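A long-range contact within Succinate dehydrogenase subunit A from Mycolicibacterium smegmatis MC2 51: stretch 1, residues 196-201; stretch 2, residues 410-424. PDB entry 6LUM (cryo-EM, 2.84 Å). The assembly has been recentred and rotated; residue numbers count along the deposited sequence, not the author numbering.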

ATOM      1  N   ALA D 196      26.976  -7.891  19.198  1.00 18.48           N
ATOM      2  CA  ALA D 196      26.939  -7.006  18.054  1.00 18.48           C
ATOM      3  C   ALA D 196      28.266  -7.049  17.326  1.00 18.48           C
ATOM      4  O   ALA D 196      29.243  -7.626  17.799  1.00 18.48           O
ATOM      5  N   LYS D 197      28.291  -6.433  16.152  1.00 23.73           N
ATOM      6  CA  LYS D 197      29.553  -6.217  15.466  1.00 23.73           C
ATOM      7  C   LYS D 197      30.143  -4.861  15.807  1.00 23.73           C
ATOM      8  O   LYS D 197      31.329  -4.772  16.132  1.00 23.73           O
ATOM      9  N   ALA D 198      29.338  -3.807  15.752  1.00 16.58           N
ATOM     10  CA  ALA D 198      29.761  -2.472  16.131  1.00 16.58           C
ATOM     11  C   ALA D 198      28.925  -1.998  17.308  1.00 16.58           C
ATOM     12  O   ALA D 198      27.799  -2.452  17.508  1.00 16.58           O
ATOM     13  N   ILE D 199      29.491  -1.088  18.094  1.00 12.26           N
ATOM     14  CA  ILE D 199      28.845  -0.537  19.277  1.00 12.26           C
ATOM     15  C   ILE D 199      29.098   0.959  19.295  1.00 12.26           C
ATOM     16  O   ILE D 199      30.252   1.390  19.237  1.00 12.26           O
ATOM     17  N   VAL D 200      28.034   1.751  19.384  1.00  8.78           N
ATOM     18  CA  VAL D 200      28.133   3.203  19.455  1.00  8.78           C
ATOM     19  C   VAL D 200      27.718   3.650  20.845  1.00  8.78           C
ATOM     20  O   VAL D 200      26.689   3.212  21.361  1.00  8.78           O
ATOM     21  N   PHE D 201      28.513   4.516  21.449  1.00  9.68           N
ATOM     22  CA  PHE D 201      28.272   5.023  22.795  1.00  9.68           C
ATOM     23  C   PHE D 201      27.859   6.481  22.702  1.00  9.68           C
ATOM     24  O   PHE D 201      28.684   7.341  22.388  1.00  9.68           O
ATOM     25  N   ARG D 410      28.440  10.825  11.575  1.00 24.00           N
ATOM     26  CA  ARG D 410      29.690  10.173  11.199  1.00 24.00           C
ATOM     27  C   ARG D 410      29.834   8.816  11.872  1.00 24.00           C
ATOM     28  O   ARG D 410      30.138   7.819  11.211  1.00 24.00           O
ATOM     29  N   ALA D 411      29.628   8.757  13.192  1.00 19.06           N
ATOM     30  CA  ALA D 411      29.735   7.485  13.897  1.00 19.06           C
ATOM     31  C   ALA D 411      28.700   6.482  13.412  1.00 19.06           C
ATOM     32  O   ALA D 411      28.986   5.284  13.348  1.00 19.06           O
ATOM     33  N   GLY D 412      27.511   6.943  13.037  1.00 20.83           N
ATOM     34  CA  GLY D 412      26.508   6.021  12.538  1.00 20.83           C
ATOM     35  C   GLY D 412      26.913   5.372  11.232  1.00 20.83           C
ATOM     36  O   GLY D 412      26.844   4.150  11.086  1.00 20.83           O
ATOM     37  N   ILE D 413      27.340   6.179  10.258  1.00 23.71           N
ATOM     38  CA  ILE D 413      27.729   5.588   8.979  1.00 23.71           C
ATOM     39  C   ILE D 413      28.967   4.718   9.151  1.00 23.71           C
ATOM     40  O   ILE D 413      29.075   3.652   8.537  1.00 23.71           O
ATOM     41  N   ALA D 414      29.903   5.133  10.008  1.00 21.16           N
ATOM     42  CA  ALA D 414      31.106   4.338  10.220  1.00 21.16           C
ATOM     43  C   ALA D 414      30.772   2.971  10.800  1.00 21.16           C
ATOM     44  O   ALA D 414      31.285   1.945  10.337  1.00 21.16           O
ATOM     45  N   ALA D 415      29.909   2.932  11.814  1.00 20.93           N
ATOM     46  CA  ALA D 415      29.566   1.655  12.422  1.00 20.93           C
ATOM     47  C   ALA D 415      28.746   0.791  11.484  1.00 20.93           C
ATOM     48  O   ALA D 415      28.901  -0.434  11.484  1.00 20.93           O
ATOM     49  N   ALA D 416      27.881   1.397  10.674  1.00 24.46           N
ATOM     50  CA  ALA D 416      27.134   0.619   9.694  1.00 24.46           C
ATOM     51  C   ALA D 416      28.071  -0.041   8.692  1.00 24.46           C
ATOM     52  O   ALA D 416      27.933  -1.231   8.383  1.00 24.46           O
ATOM     53  N   GLU D 417      29.030   0.723   8.166  1.00 26.33           N
ATOM     54  CA  GLU D 417      30.006   0.155   7.243  1.00 26.33           C
ATOM     55  C   GLU D 417      30.770  -0.989   7.887  1.00 26.33           C
ATOM     56  O   GLU D 417      30.924  -2.059   7.289  1.00 26.33           O
ATOM     57  N   TYR D 418      31.269  -0.779   9.105  1.00 24.49           N
ATOM     58  CA  TYR D 418      32.020  -1.834   9.777  1.00 24.49           C
ATOM     59  C   TYR D 418      31.186  -3.097   9.931  1.00 24.49           C
ATOM     60  O   TYR D 418      31.676  -4.208   9.690  1.00 24.49           O
ATOM     61  N   ALA D 419      29.928  -2.954  10.342  1.00 27.24           N
ATOM     62  CA  ALA D 419      29.101  -4.133  10.567  1.00 27.24           C
ATOM     63  C   ALA D 419      28.803  -4.857   9.265  1.00 27.24           C
ATOM     64  O   ALA D 419      28.794  -6.090   9.227  1.00 27.24           O
ATOM     65  N   GLN D 420      28.558  -4.117   8.186  1.00 33.45           N
ATOM     66  CA  GLN D 420      28.285  -4.781   6.917  1.00 33.45           C
ATOM     67  C   GLN D 420      29.540  -5.369   6.289  1.00 33.45           C
ATOM     68  O   GLN D 420      29.428  -6.244   5.427  1.00 33.45           O
ATOM     69  N   ASN D 421      30.725  -4.921   6.703  1.00 32.68           N
ATOM     70  CA  ASN D 421      31.963  -5.479   6.171  1.00 32.68           C
ATOM     71  C   ASN D 421      32.436  -6.716   6.922  1.00 32.68           C
ATOM     72  O   ASN D 421      32.838  -7.697   6.292  1.00 32.68           O
ATOM     73  N   HIS D 422      32.415  -6.698   8.250  1.00 31.69           N
ATOM     74  CA  HIS D 422      33.005  -7.778   9.026  1.00 31.69           C
ATOM     75  C   HIS D 422      31.940  -8.786   9.454  1.00 31.69           C
ATOM     76  O   HIS D 422      30.799  -8.755   8.989  1.00 31.69           O
ATOM     77  N   ASN D 423      32.322  -9.703  10.339  1.00 33.85           N
ATOM     78  CA  ASN D 423      31.454 -10.780  10.795  1.00 33.85           C
ATOM     79  C   ASN D 423      31.517 -10.888  12.311  1.00 33.85           C
ATOM     80  O   ASN D 423      32.411 -10.341  12.958  1.00 33.85           O
ATOM     81  N   PHE D 424      30.548 -11.605  12.875  1.00 30.43           N
ATOM     82  CA  PHE D 424      30.531 -11.840  14.312  1.00 30.43           C
ATOM     83  C   PHE D 424      31.827 -12.506  14.742  1.00 30.43           C
ATOM     84  O   PHE D 424      32.354 -13.376  14.047  1.00 30.43           O
TER

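What does the helix offer to a strand running almost antiparallel to it? The axes of strand 198-201 and helix 410-421 come within 8.2 Å of each other, with 165° between their directions, so as the strand advances the helix is met in reverse order: Lys197 lies beside Ala419, Ala198 beside Ala415, and Val200 beside Ala411. These helix positions are four residues apart, a little over one turn, and all three are alanine. Such short side chains leave room for stretch 1 to sit close, with the CA atoms of Lys197 and Ala419 5.3 Å apart and those of Ala198 and Ala415 5.6 Å apart. Towards Val200 the spacing widens, with Val200 CA and Ala411 CA 7.2 Å apart.

Which residue does most to join the two stretches? Lys197 has 137 Å² covered by the other stretch, more than any other residue here. Its CB points toward the helix, and after an m rotamer at chi1 the rest of the chain is t throughout, so it extends alongside the last turn of the helix. On the way its CB comes 4.1 Å from Ala419 CB and its CD lies 3.2 Å from Ala419 O. At the tip, NZ donates a hydrogen bond to that same oxygen, with Lys197 NZ and Ala419 O 3.2 Å apart. Ala419 lies in the last turn, where its carbonyl is not taken up by a backbone hydrogen bond within the stretch, and so it can accept one from the lysine. NZ is also hydrogen-bonded elsewhere in the structure.

How does Phe424 take part from beyond the helix? Its CB points sideways, but with chi1 m at -81° and chi2 at 81° the end of the side chain comes nearer to stretch 1, and 57 Å² of the residue is covered. One face of the ring receives Lys197 CG, and the closest approach is between Lys197 CE and Phe424 CE1, at 3.4 Å. The aliphatic part of the lysine thus packs against an aromatic surface while its amino group serves the carbonyl of Ala419. Nearby, His422 turns its ring back to the helix, where its ND1 makes a weak hydrogen bond to Tyr418 O at 3.2 Å.

What fills the apolar part of the contact? Ala198 and Val200 point toward the helix, whereas Ile199 between them points away, the alternation expected of a strand. Ala198 CB lies 3.7 Å from Ala415 CB, and Val200 CG2 reaches the same methyl, 3.8 Å from Ala415 CB. Ala415 therefore touches both strand residues. With its t rotamer, Val200 also brings CG1 to within 4.2 Å of Ala411 CB. Tyr418, likewise t at chi1, borders this patch: its CD1 is 4.4 Å from Ala198 CB, and its CE1 is 3.7 Å from Lys197 O, both meeting the ring obliquely.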

ATOM      1  CB  ALA D 196      26.619  -5.579  18.476  1.00 18.48           C
ATOM      2  CB  LYS D 197      29.371  -6.343  13.955  1.00 23.73           C
ATOM      3  CG  LYS D 197      28.875  -7.692  13.509  1.00 23.73           C
ATOM      4  CD  LYS D 197      28.553  -7.672  12.045  1.00 23.73           C
ATOM      5  CE  LYS D 197      27.579  -8.759  11.693  1.00 23.73           C
ATOM      6  NZ  LYS D 197      27.210  -8.726  10.262  1.00 23.73           N
ATOM      7  CB  ALA D 198      29.634  -1.495  14.971  1.00 16.58           C
ATOM      8  CB  ILE D 199      29.380  -1.180  20.567  1.00 12.26           C
ATOM      9  CG1 ILE D 199      29.181  -2.689  20.538  1.00 12.26           C
ATOM     10  CG2 ILE D 199      28.696  -0.605  21.770  1.00 12.26           C
ATOM     11  CD1 ILE D 199      29.735  -3.371  21.738  1.00 12.26           C
ATOM     12  CB  VAL D 200      27.264   3.882  18.383  1.00  8.78           C
ATOM     13  CG1 VAL D 200      27.631   5.334  18.252  1.00  8.78           C
ATOM     14  CG2 VAL D 200      27.420   3.179  17.060  1.00  8.78           C
ATOM     15  CB  PHE D 201      29.518   4.889  23.656  1.00  9.68           C
ATOM     16  CG  PHE D 201      29.535   3.675  24.497  1.00  9.68           C
ATOM     17  CD1 PHE D 201      28.720   3.576  25.592  1.00  9.68           C
ATOM     18  CD2 PHE D 201      30.364   2.626  24.194  1.00  9.68           C
ATOM     19  CE1 PHE D 201      28.730   2.455  26.367  1.00  9.68           C
ATOM     20  CE2 PHE D 201      30.374   1.501  24.967  1.00  9.68           C
ATOM     21  CZ  PHE D 201      29.554   1.418  26.055  1.00  9.68           C
ATOM     22  CB  ARG D 410      30.870  11.067  11.545  1.00 24.00           C
ATOM     23  CG  ARG D 410      31.176  12.095  10.492  1.00 24.00           C
ATOM     24  CD  ARG D 410      32.290  12.993  10.955  1.00 24.00           C
ATOM     25  NE  ARG D 410      32.988  13.636   9.852  1.00 24.00           N
ATOM     26  CZ  ARG D 410      33.873  13.027   9.076  1.00 24.00           C
ATOM     27  NH1 ARG D 410      34.465  13.691   8.099  1.00 24.00           N
ATOM     28  NH2 ARG D 410      34.163  11.753   9.271  1.00 24.00           N
ATOM     29  CB  ALA D 411      29.597   7.700  15.398  1.00 19.06           C
ATOM     30  CB  ILE D 413      27.926   6.660   7.890  1.00 23.71           C
ATOM     31  CG1 ILE D 413      28.997   7.669   8.278  1.00 23.71           C
ATOM     32  CG2 ILE D 413      26.627   7.364   7.588  1.00 23.71           C
ATOM     33  CD1 ILE D 413      29.293   8.674   7.198  1.00 23.71           C
ATOM     34  CB  ALA D 414      32.072   5.087  11.131  1.00 21.16           C
ATOM     35  CB  ALA D 415      28.812   1.875  13.726  1.00 20.93           C
ATOM     36  CB  ALA D 416      26.126   1.514   8.981  1.00 24.46           C
ATOM     37  CB  GLU D 417      30.972   1.234   6.771  1.00 26.33           C
ATOM     38  CG  GLU D 417      30.336   2.300   5.921  1.00 26.33           C
ATOM     39  CD  GLU D 417      31.244   3.492   5.721  1.00 26.33           C
ATOM     40  OE1 GLU D 417      30.856   4.418   4.982  1.00 26.33           O
ATOM     41  OE2 GLU D 417      32.348   3.504   6.301  1.00 26.33           O
ATOM     42  CB  TYR D 418      32.502  -1.352  11.139  1.00 24.49           C
ATOM     43  CG  TYR D 418      33.385  -2.333  11.862  1.00 24.49           C
ATOM     44  CD1 TYR D 418      32.846  -3.366  12.600  1.00 24.49           C
ATOM     45  CD2 TYR D 418      34.757  -2.214  11.818  1.00 24.49           C
ATOM     46  CE1 TYR D 418      33.644  -4.254  13.260  1.00 24.49           C
ATOM     47  CE2 TYR D 418      35.563  -3.101  12.475  1.00 24.49           C
ATOM     48  CZ  TYR D 418      35.001  -4.118  13.194  1.00 24.49           C
ATOM     49  OH  TYR D 418      35.804  -5.011  13.854  1.00 24.49           O
ATOM     50  CB  ALA D 419      27.805  -3.741  11.266  1.00 27.24           C
ATOM     51  CB  GLN D 420      27.616  -3.817   5.942  1.00 33.45           C
ATOM     52  CG  GLN D 420      28.577  -3.081   5.044  1.00 33.45           C
ATOM     53  CD  GLN D 420      27.908  -1.950   4.292  1.00 33.45           C
ATOM     54  OE1 GLN D 420      26.790  -1.550   4.615  1.00 33.45           O
ATOM     55  NE2 GLN D 420      28.593  -1.423   3.285  1.00 33.45           N
ATOM     56  CB  ASN D 421      33.071  -4.431   6.193  1.00 32.68           C
ATOM     57  CG  ASN D 421      32.946  -3.434   5.076  1.00 32.68           C
ATOM     58  OD1 ASN D 421      33.847  -2.631   4.841  1.00 32.68           O
ATOM     59  ND2 ASN D 421      31.821  -3.470   4.379  1.00 32.68           N
ATOM     60  CB  HIS D 422      33.756  -7.209  10.221  1.00 31.69           C
ATOM     61  CG  HIS D 422      34.865  -6.284   9.841  1.00 31.69           C
ATOM     62  ND1 HIS D 422      34.673  -5.188   9.029  1.00 31.69           N
ATOM     63  CD2 HIS D 422      36.178  -6.287  10.163  1.00 31.69           C
ATOM     64  CE1 HIS D 422      35.819  -4.556   8.869  1.00 31.69           C
ATOM     65  NE2 HIS D 422      36.749  -5.203   9.546  1.00 31.69           N
ATOM     66  CB  ASN D 423      31.848 -12.121  10.169  1.00 33.85           C
ATOM     67  CG  ASN D 423      31.209 -12.346   8.820  1.00 33.85           C
ATOM     68  OD1 ASN D 423      31.895 -12.577   7.828  1.00 33.85           O
ATOM     69  ND2 ASN D 423      29.884 -12.282   8.776  1.00 33.85           N
ATOM     70  CB  PHE D 424      29.340 -12.714  14.692  1.00 30.43           C
ATOM     71  CG  PHE D 424      28.053 -11.961  14.816  1.00 30.43           C
ATOM     72  CD1 PHE D 424      27.313 -11.639  13.701  1.00 30.43           C
ATOM     73  CD2 PHE D 424      27.582 -11.577  16.050  1.00 30.43           C
ATOM     74  CE1 PHE D 424      26.134 -10.950  13.818  1.00 30.43           C
ATOM     75  CE2 PHE D 424      26.408 -10.890  16.161  1.00 30.43           C
ATOM     76  CZ  PHE D 424      25.685 -10.577  15.046  1.00 30.43           C
TER